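Local coordinates for protein L-amino acid deaminase (Proteus vulgaris, PDB 5I39) that carries a bound FAD and, as a membrane-associated L-amino acid deaminase, probably oxidises L-amino acids to the corresponding keto acids, at residues 211-216 with 221-226; 262-267 with 322-327. All coordinates share one frame; numbering follows the deposited sequence. Where two conformers were deposited one is given.

Interaction 1 and interaction 2 sit on opposite sides of the centre of the chain. Their own centres are about 45 Å apart, and their nearest atoms are about 27 Å apart. FAD lies between them in the fold. Interaction 1 is a surface hairpin on the adenine side: the side chain of Arg211 comes to about 6 Å from the cofactor, and Glu226 lies about 5 Å from Lys68, an FAD-binding residue, between side chains. Interaction 2 is buried on the side of the dimethylbenzene ring, where Gln263 of strand 262-266 meets the flavin methyl C7M. Gln264 faces helix 318-331 instead. Along the chain the first contact closes before the second opens.

Interaction 1. Residues 211-216 with 221-226; sequences RGLETQ and SDVVTE. With EDO (1,2-ethanediol), chain F.
Gly212 with Val224 and Glu214 with Asp222 are the hydrogen-bonded pairs of an antiparallel beta hairpin, strands 211-216 and 221-225. A classic beta bulge lies near each end of the pairing. The strand axes run at 160°. Strand 228-231 adds to the far side of 219-225, completing a three-stranded sheet at the protein surface.

Backbone hydrogen bonds hold the hairpin together. At one bulge Arg211 N and Gly212 N both donate to Val224 O; the bond from Arg211 N is the shorter, at 2.7 Å. At the other, Ser221 and Asp222 donate to Glu214 O from the same face of its plane. Ser221 N lies 2.8 Å from Glu214 O, in a nearly straight bond (171°). Between the bulges, Leu213 and Val223 make a non-hydrogen-bonded pair, and Leu213 CA approaches Asp222 O at 3.3 Å in a CA-H...O contact.

Apolar contacts occur on both faces. Leu213 CD2 meets Val223 CG2 at 3.9 Å on one face. On the other, Glu214 CG is set anti to the carbonyl carbon (chi1 -58°) and touches Val224 CG2 at 3.7 Å. A bend at chi2 brings OE2 back near the same methyl.

Polar side chains meet at both ends of the pairing. Arg211 NH2 and Glu226 OE1 are 4.3 Å apart, too far for a salt bridge, and OE1 lies out of the guanidinium plane, so no N-H points at it. Glu226 OE2 is bonded to Ala209 N. The extended Gln216 chain brings NE2 to 3.3 Å from Ser221 CB, a plain contact. Ser221 OG donates to Asp222 OD1 on its anti side. A water donates to both Thr215 O and Ser221 OG, its oxygen 2.7 Å from Ser221 OG.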
loop_
_atom_site.group_PDB
_atom_site.type_symbol
_atom_site.label_atom_id
_atom_site.label_comp_id
_atom_site.label_asym_id
_atom_site.label_seq_id
_atom_site.Cartn_x
_atom_site.Cartn_y
_atom_site.Cartn_z
ATOM N N ARG A 211 14.995 16.305 10.050
ATOM C CA ARG A 211 15.833 17.165 9.208
ATOM C C ARG A 211 17.136 16.501 8.781
ATOM O O ARG A 211 17.656 16.795 7.713
ATOM C CB ARG A 211 16.156 18.474 9.943
ATOM C CG ARG A 211 14.952 19.309 10.354
ATOM C CD ARG A 211 14.068 19.633 9.168
ATOM N NE ARG A 211 13.107 20.699 9.443
ATOM C CZ ARG A 211 12.025 20.956 8.708
ATOM N NH1 ARG A 211 11.723 20.211 7.643
ATOM N NH2 ARG A 211 11.224 21.964 9.046
ATOM N N GLY A 212 17.680 15.623 9.616
ATOM C CA GLY A 212 18.948 14.981 9.309
ATOM C C GLY A 212 19.405 14.077 10.429
ATOM O O GLY A 212 18.607 13.685 11.292
ATOM N N LEU A 213 20.698 13.762 10.405
ATOM C CA LEU A 213 21.330 12.878 11.373
ATOM C C LEU A 213 22.554 13.543 11.975
ATOM O O LEU A 213 23.091 14.513 11.431
ATOM C CB LEU A 213 21.787 11.583 10.696
ATOM C CG LEU A 213 20.769 10.784 9.893
ATOM C CD1 LEU A 213 21.451 9.598 9.230
ATOM C CD2 LEU A 213 19.628 10.320 10.782
ATOM N N GLU A 214 22.990 13.003 13.108
ATOM C CA GLU A 214 24.352 13.212 13.591
ATOM C C GLU A 214 24.973 11.843 13.781
ATOM O O GLU A 214 24.266 10.847 13.991
ATOM C CB GLU A 214 24.381 14.010 14.896
ATOM C CG GLU A 214 23.722 15.387 14.823
ATOM C CD GLU A 214 24.351 16.343 13.816
ATOM O OE1 GLU A 214 25.534 16.181 13.462
ATOM O OE2 GLU A 214 23.658 17.287 13.382
ATOM N N THR A 215 26.297 11.796 13.676
ATOM C CA THR A 215 27.054 10.558 13.825
ATOM C C THR A 215 28.233 10.760 14.776
ATOM O O THR A 215 28.670 11.889 15.015
ATOM C CB THR A 215 27.576 10.042 12.468
ATOM O OG1 THR A 215 28.469 11.004 11.894
ATOM C CG2 THR A 215 26.428 9.774 11.495
ATOM N N GLN A 216 28.720 9.650 15.323
ATOM C CA GLN A 216 29.920 9.620 16.159
ATOM C C GLN A 216 30.690 8.347 15.827
ATOM O O GLN A 216 30.131 7.251 15.888
ATOM C CB GLN A 216 29.555 9.679 17.653
ATOM C CG GLN A 216 28.637 8.574 18.163
ATOM C CD GLN A 216 28.046 8.871 19.534
ATOM O OE1 GLN A 216 28.629 9.613 20.327
ATOM N NE2 GLN A 216 26.887 8.280 19.826
ATOM N N SER A 221 24.238 8.694 15.820
ATOM C CA SER A 221 24.019 9.098 17.212
ATOM C C SER A 221 22.674 9.766 17.454
ATOM O O SER A 221 22.138 9.667 18.552
ATOM C CB SER A 221 25.138 10.031 17.686
ATOM O OG SER A 221 25.089 11.283 17.025
ATOM N N ASP A 222 22.140 10.464 16.455
ATOM C CA ASP A 222 20.902 11.217 16.613
ATOM C C ASP A 222 20.135 11.292 15.318
ATOM O O ASP A 222 20.725 11.296 14.242
ATOM C CB ASP A 222 21.180 12.666 17.032
ATOM C CG ASP A 222 21.924 12.774 18.334
ATOM O OD1 ASP A 222 23.171 12.706 18.300
ATOM O OD2 ASP A 222 21.262 12.919 19.384
ATOM N N VAL A 223 18.815 11.367 15.443
ATOM C CA VAL A 223 17.974 11.929 14.399
ATOM C C VAL A 223 17.632 13.343 14.852
ATOM O O VAL A 223 17.135 13.545 15.964
ATOM C CB VAL A 223 16.705 11.096 14.161
ATOM C CG1 VAL A 223 15.773 11.782 13.168
ATOM C CG2 VAL A 223 17.087 9.723 13.638
ATOM N N VAL A 224 17.926 14.311 13.992
ATOM C CA VAL A 224 17.691 15.718 14.276
ATOM C C VAL A 224 16.346 16.087 13.675
ATOM O O VAL A 224 16.140 15.943 12.472
ATOM C CB VAL A 224 18.807 16.603 13.684
ATOM C CG1 VAL A 224 18.568 18.075 14.007
ATOM C CG2 VAL A 224 20.162 16.170 14.222
ATOM N N THR A 225 15.431 16.547 14.519
ATOM C CA THR A 225 14.106 16.953 14.067
ATOM C C THR A 225 13.968 18.450 14.229
ATOM O O THR A 225 14.852 19.113 14.780
ATOM C CB THR A 225 12.962 16.245 14.837
ATOM O OG1 THR A 225 12.780 16.847 16.126
ATOM C CG2 THR A 225 13.231 14.753 14.982
ATOM N N GLU A 226 12.847 18.980 13.758
ATOM C CA GLU A 226 12.511 20.381 14.002
ATOM C C GLU A 226 12.218 20.660 15.495
ATOM O O GLU A 226 12.316 21.807 15.930
ATOM C CB GLU A 226 11.346 20.826 13.112
ATOM C CG GLU A 226 9.990 20.254 13.481
ATOM C CD GLU A 226 8.910 20.677 12.507
ATOM O OE1 GLU A 226 8.577 21.877 12.464
ATOM O OE2 GLU A 226 8.398 19.807 11.784
HETATM C C1 EDO F . 25.097 13.034 8.857
HETATM O O1 EDO F . 24.913 14.316 8.249
HETATM C C2 EDO F . 26.555 12.864 9.277
HETATM O O2 EDO F . 26.851 13.580 10.487
HETATM O O HOH W 1 27.146 13.053 17.331
#

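Interaction 2. Residues 262-267 with 322-327; sequences SQQLIS and NASLEK. With FAD (flavin-adenine dinucleotide), chain B; EDO (1,2-ethanediol), chain G.
Strand 262-266 and helix 322-327 pack with their axes 10.6 Å apart at closest approach and at 50° to each other. This is helix-on-sheet packing in the FAD-dependent oxidoreductase fold: helix 318-331 lies against strand 257-266 of the large mixed sheet. The nearest CA atoms are those of Gln264 and Leu325, at 8.9 Å. No direct hydrogen bond joins the segments. Gln263, one residue before Gln264, is in the FAD pocket, with its CG near FAD C7M.

The Gln264 chain is extended beyond CG (chi2 165°), which carries its amide to Leu325. The leucine end lies over one face of the amide, somewhat offset. Leu325 CG is nearer NE2, at 3.6 Å from Gln264 NE2, and CD2 is nearer OE1. NE2 donates to Gln343 OE1 and to Leu321 O of the same helix, and OE1 accepts from a water. Together these fix the rotation of the buried amide.

Ile266 lies alongside Leu325, pointing the other way, with Ile266 CG2 3.8 Å from Leu325 CD2. Leu340 and Thr295 also touch Leu325. The water bridges the segments: it donates to Gln264 OE1 at 2.8 Å and lies 2.7 Å from Ser324 OG.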
loop_
_atom_site.group_PDB
_atom_site.type_symbol
_atom_site.label_atom_id
_atom_site.label_comp_id
_atom_site.label_asym_id
_atom_site.label_seq_id
_atom_site.Cartn_x
_atom_site.Cartn_y
_atom_site.Cartn_z
ATOM N N SER A 262 -5.539 9.443 -10.017
ATOM C CA SER A 262 -6.802 9.949 -9.479
ATOM C C SER A 262 -7.655 8.808 -8.939
ATOM O O SER A 262 -7.517 7.657 -9.365
ATOM C CB SER A 262 -7.577 10.719 -10.548
ATOM O OG SER A 262 -6.957 11.962 -10.827
ATOM N N GLN A 263 -8.532 9.147 -7.996
ATOM C CA GLN A 263 -9.419 8.192 -7.337
ATOM C C GLN A 263 -10.774 8.823 -7.094
ATOM O O GLN A 263 -10.877 10.036 -6.886
ATOM C CB GLN A 263 -8.840 7.766 -5.990
ATOM C CG GLN A 263 -7.507 7.050 -6.051
ATOM C CD GLN A 263 -7.548 5.750 -6.832
ATOM O OE1 GLN A 263 -8.588 5.106 -6.981
ATOM N NE2 GLN A 263 -6.415 5.360 -7.338
ATOM N N GLN A 264 -11.805 7.985 -7.110
ATOM C CA GLN A 264 -13.177 8.402 -6.849
ATOM C C GLN A 264 -13.838 7.415 -5.900
ATOM O O GLN A 264 -13.441 6.249 -5.822
ATOM C CB GLN A 264 -13.973 8.457 -8.149
ATOM C CG GLN A 264 -13.414 9.436 -9.164
ATOM C CD GLN A 264 -13.985 9.225 -10.550
ATOM O OE1 GLN A 264 -13.919 8.124 -11.094
ATOM N NE2 GLN A 264 -14.527 10.282 -11.138
ATOM N N LEU A 265 -14.839 7.896 -5.172
ATOM C CA LEU A 265 -15.638 7.062 -4.287
ATOM C C LEU A 265 -17.095 7.400 -4.543
ATOM O O LEU A 265 -17.471 8.572 -4.485
ATOM C CB LEU A 265 -15.277 7.311 -2.820
ATOM C CG LEU A 265 -16.023 6.456 -1.784
ATOM C CD1 LEU A 265 -15.668 4.985 -1.924
ATOM C CD2 LEU A 265 -15.737 6.931 -0.368
ATOM N N ILE A 266 -17.901 6.381 -4.833
ATOM C CA ILE A 266 -19.329 6.560 -5.095
ATOM C C ILE A 266 -20.159 5.719 -4.137
ATOM O O ILE A 266 -19.683 4.723 -3.580
ATOM C CB ILE A 266 -19.697 6.255 -6.571
ATOM C CG1 ILE A 266 -19.485 4.773 -6.924
ATOM C CG2 ILE A 266 -18.899 7.171 -7.495
ATOM C CD1 ILE A 266 -19.978 4.388 -8.305
ATOM N N SER A 267 -21.410 6.122 -3.949
ATOM C CA SER A 267 -22.322 5.379 -3.094
ATOM C C SER A 267 -22.723 4.064 -3.751
ATOM O O SER A 267 -22.581 3.877 -4.966
ATOM C CB SER A 267 -23.556 6.211 -2.737
ATOM O OG SER A 267 -24.325 6.536 -3.880
ATOM N N ASN A 322 -15.598 12.799 -14.837
ATOM C CA ASN A 322 -17.042 12.673 -14.996
ATOM C C ASN A 322 -17.409 11.616 -16.044
ATOM O O ASN A 322 -18.304 10.795 -15.823
ATOM C CB ASN A 322 -17.639 14.023 -15.381
ATOM C CG ASN A 322 -19.153 13.997 -15.424
ATOM O OD1 ASN A 322 -19.806 14.013 -14.385
ATOM N ND2 ASN A 322 -19.719 13.960 -16.627
ATOM N N ALA A 323 -16.703 11.641 -17.172
ATOM C CA ALA A 323 -16.902 10.665 -18.247
ATOM C C ALA A 323 -16.589 9.235 -17.797
ATOM O O ALA A 323 -17.228 8.291 -18.254
ATOM C CB ALA A 323 -16.064 11.035 -19.460
ATOM N N SER A 324 -15.621 9.084 -16.898
ATOM C CA SER A 324 -15.303 7.775 -16.330
ATOM C C SER A 324 -16.496 7.201 -15.562
ATOM O O SER A 324 -16.831 6.028 -15.722
ATOM C CB SER A 324 -14.078 7.846 -15.420
ATOM O OG SER A 324 -13.607 6.542 -15.136
ATOM N N LEU A 325 -17.145 8.032 -14.750
ATOM C CA LEU A 325 -18.368 7.620 -14.056
ATOM C C LEU A 325 -19.497 7.300 -15.027
ATOM O O LEU A 325 -20.242 6.345 -14.815
ATOM C CB LEU A 325 -18.823 8.681 -13.053
ATOM C CG LEU A 325 -17.845 8.979 -11.914
ATOM C CD1 LEU A 325 -18.363 10.123 -11.061
ATOM C CD2 LEU A 325 -17.578 7.759 -11.043
ATOM N N GLU A 326 -19.609 8.082 -16.096
ATOM C CA GLU A 326 -20.621 7.815 -17.115
ATOM C C GLU A 326 -20.429 6.462 -17.793
ATOM O O GLU A 326 -21.400 5.726 -17.988
ATOM C CB GLU A 326 -20.655 8.939 -18.151
ATOM C CG GLU A 326 -21.314 10.207 -17.633
ATOM C CD GLU A 326 -22.801 10.025 -17.398
ATOM O OE1 GLU A 326 -23.512 9.677 -18.361
ATOM O OE2 GLU A 326 -23.262 10.217 -16.254
ATOM N N LYS A 327 -19.195 6.116 -18.143
ATOM C CA LYS A 327 -18.985 4.816 -18.791
ATOM C C LYS A 327 -19.098 3.651 -17.804
ATOM O O LYS A 327 -19.555 2.581 -18.187
ATOM C CB LYS A 327 -17.721 4.767 -19.653
ATOM C CG LYS A 327 -16.402 4.923 -18.945
ATOM C CD LYS A 327 -15.267 4.894 -19.960
ATOM C CE LYS A 327 -13.944 5.310 -19.351
ATOM N NZ LYS A 327 -13.460 4.308 -18.369
HETATM P PA FAD B . 3.213 7.588 2.840
HETATM O O1A FAD B . 3.143 8.758 1.851
HETATM O O2A FAD B . 1.861 7.031 3.243
HETATM O O5B FAD B . 3.928 8.005 4.198
HETATM C C5B FAD B . 5.205 8.624 4.242
HETATM C C4B FAD B . 5.142 9.607 5.396
HETATM O O4B FAD B . 6.459 10.153 5.610
HETATM C C3B FAD B . 4.214 10.785 5.095
HETATM O O3B FAD B . 3.148 10.814 6.044
HETATM C C2B FAD B . 5.162 11.991 5.170
HETATM O O2B FAD B . 4.532 13.184 5.676
HETATM C C1B FAD B . 6.282 11.480 6.057
HETATM N N9A FAD B . 7.577 12.150 5.898
HETATM C C8A FAD B . 8.225 12.361 4.771
HETATM N N7A FAD B . 9.421 12.951 4.981
HETATM C C5A FAD B . 9.495 13.109 6.296
HETATM C C6A FAD B . 10.476 13.671 7.220
HETATM N N6A FAD B . 11.628 14.195 6.756
HETATM N N1A FAD B . 10.207 13.650 8.540
HETATM C C2A FAD B . 9.077 13.112 9.018
HETATM N N3A FAD B . 8.120 12.598 8.236
HETATM C C4A FAD B . 8.298 12.575 6.909
HETATM N N1 FAD B . -1.059 0.191 -2.937
HETATM C C2 FAD B . -1.718 -0.972 -2.895
HETATM O O2 FAD B . -1.169 -1.931 -2.323
HETATM N N3 FAD B . -2.942 -1.102 -3.462
HETATM C C4 FAD B . -3.575 -0.124 -4.119
HETATM O O4 FAD B . -4.690 -0.296 -4.591
HETATM C C4X FAD B . -2.911 1.182 -4.233
HETATM N N5 FAD B . -3.434 2.231 -4.923
HETATM C C5X FAD B . -2.865 3.438 -4.836
HETATM C C6 FAD B . -3.494 4.575 -5.349
HETATM C C7 FAD B . -2.945 5.846 -5.212
HETATM C C7M FAD B . -3.675 7.064 -5.732
HETATM C C8 FAD B . -1.656 6.008 -4.526
HETATM C C8M FAD B . -1.032 7.368 -4.318
HETATM C C9 FAD B . -1.014 4.871 -4.032
HETATM C C9A FAD B . -1.562 3.600 -4.164
HETATM N N10 FAD B . -0.916 2.461 -3.668
HETATM C C10 FAD B . -1.597 1.250 -3.570
HETATM C "C1'" FAD B . 0.403 2.545 -3.073
HETATM C "C2'" FAD B . 0.396 2.742 -1.598
HETATM O "O2'" FAD B . -0.624 3.677 -1.262
HETATM C "C3'" FAD B . 1.780 3.251 -1.208
HETATM O "O3'" FAD B . 2.826 2.413 -1.767
HETATM C "C4'" FAD B . 1.994 3.303 0.287
HETATM O "O4'" FAD B . 0.906 4.002 0.919
HETATM C "C5'" FAD B . 3.303 4.009 0.589
HETATM O "O5'" FAD B . 3.410 4.072 2.012
HETATM P P FAD B . 4.582 4.982 2.663
HETATM O O1P FAD B . 4.488 4.802 4.148
HETATM O O2P FAD B . 5.886 4.713 1.943
HETATM O O3P FAD B . 4.186 6.484 2.188
HETATM C C1 EDO G . -21.380 11.404 -13.837
HETATM O O1 EDO G . -21.863 10.071 -14.022
HETATM C C2 EDO G . -22.529 12.331 -13.445
HETATM O O2 EDO G . -23.209 11.882 -12.264
HETATM O O HOH W 2 -14.578 5.938 -12.714
#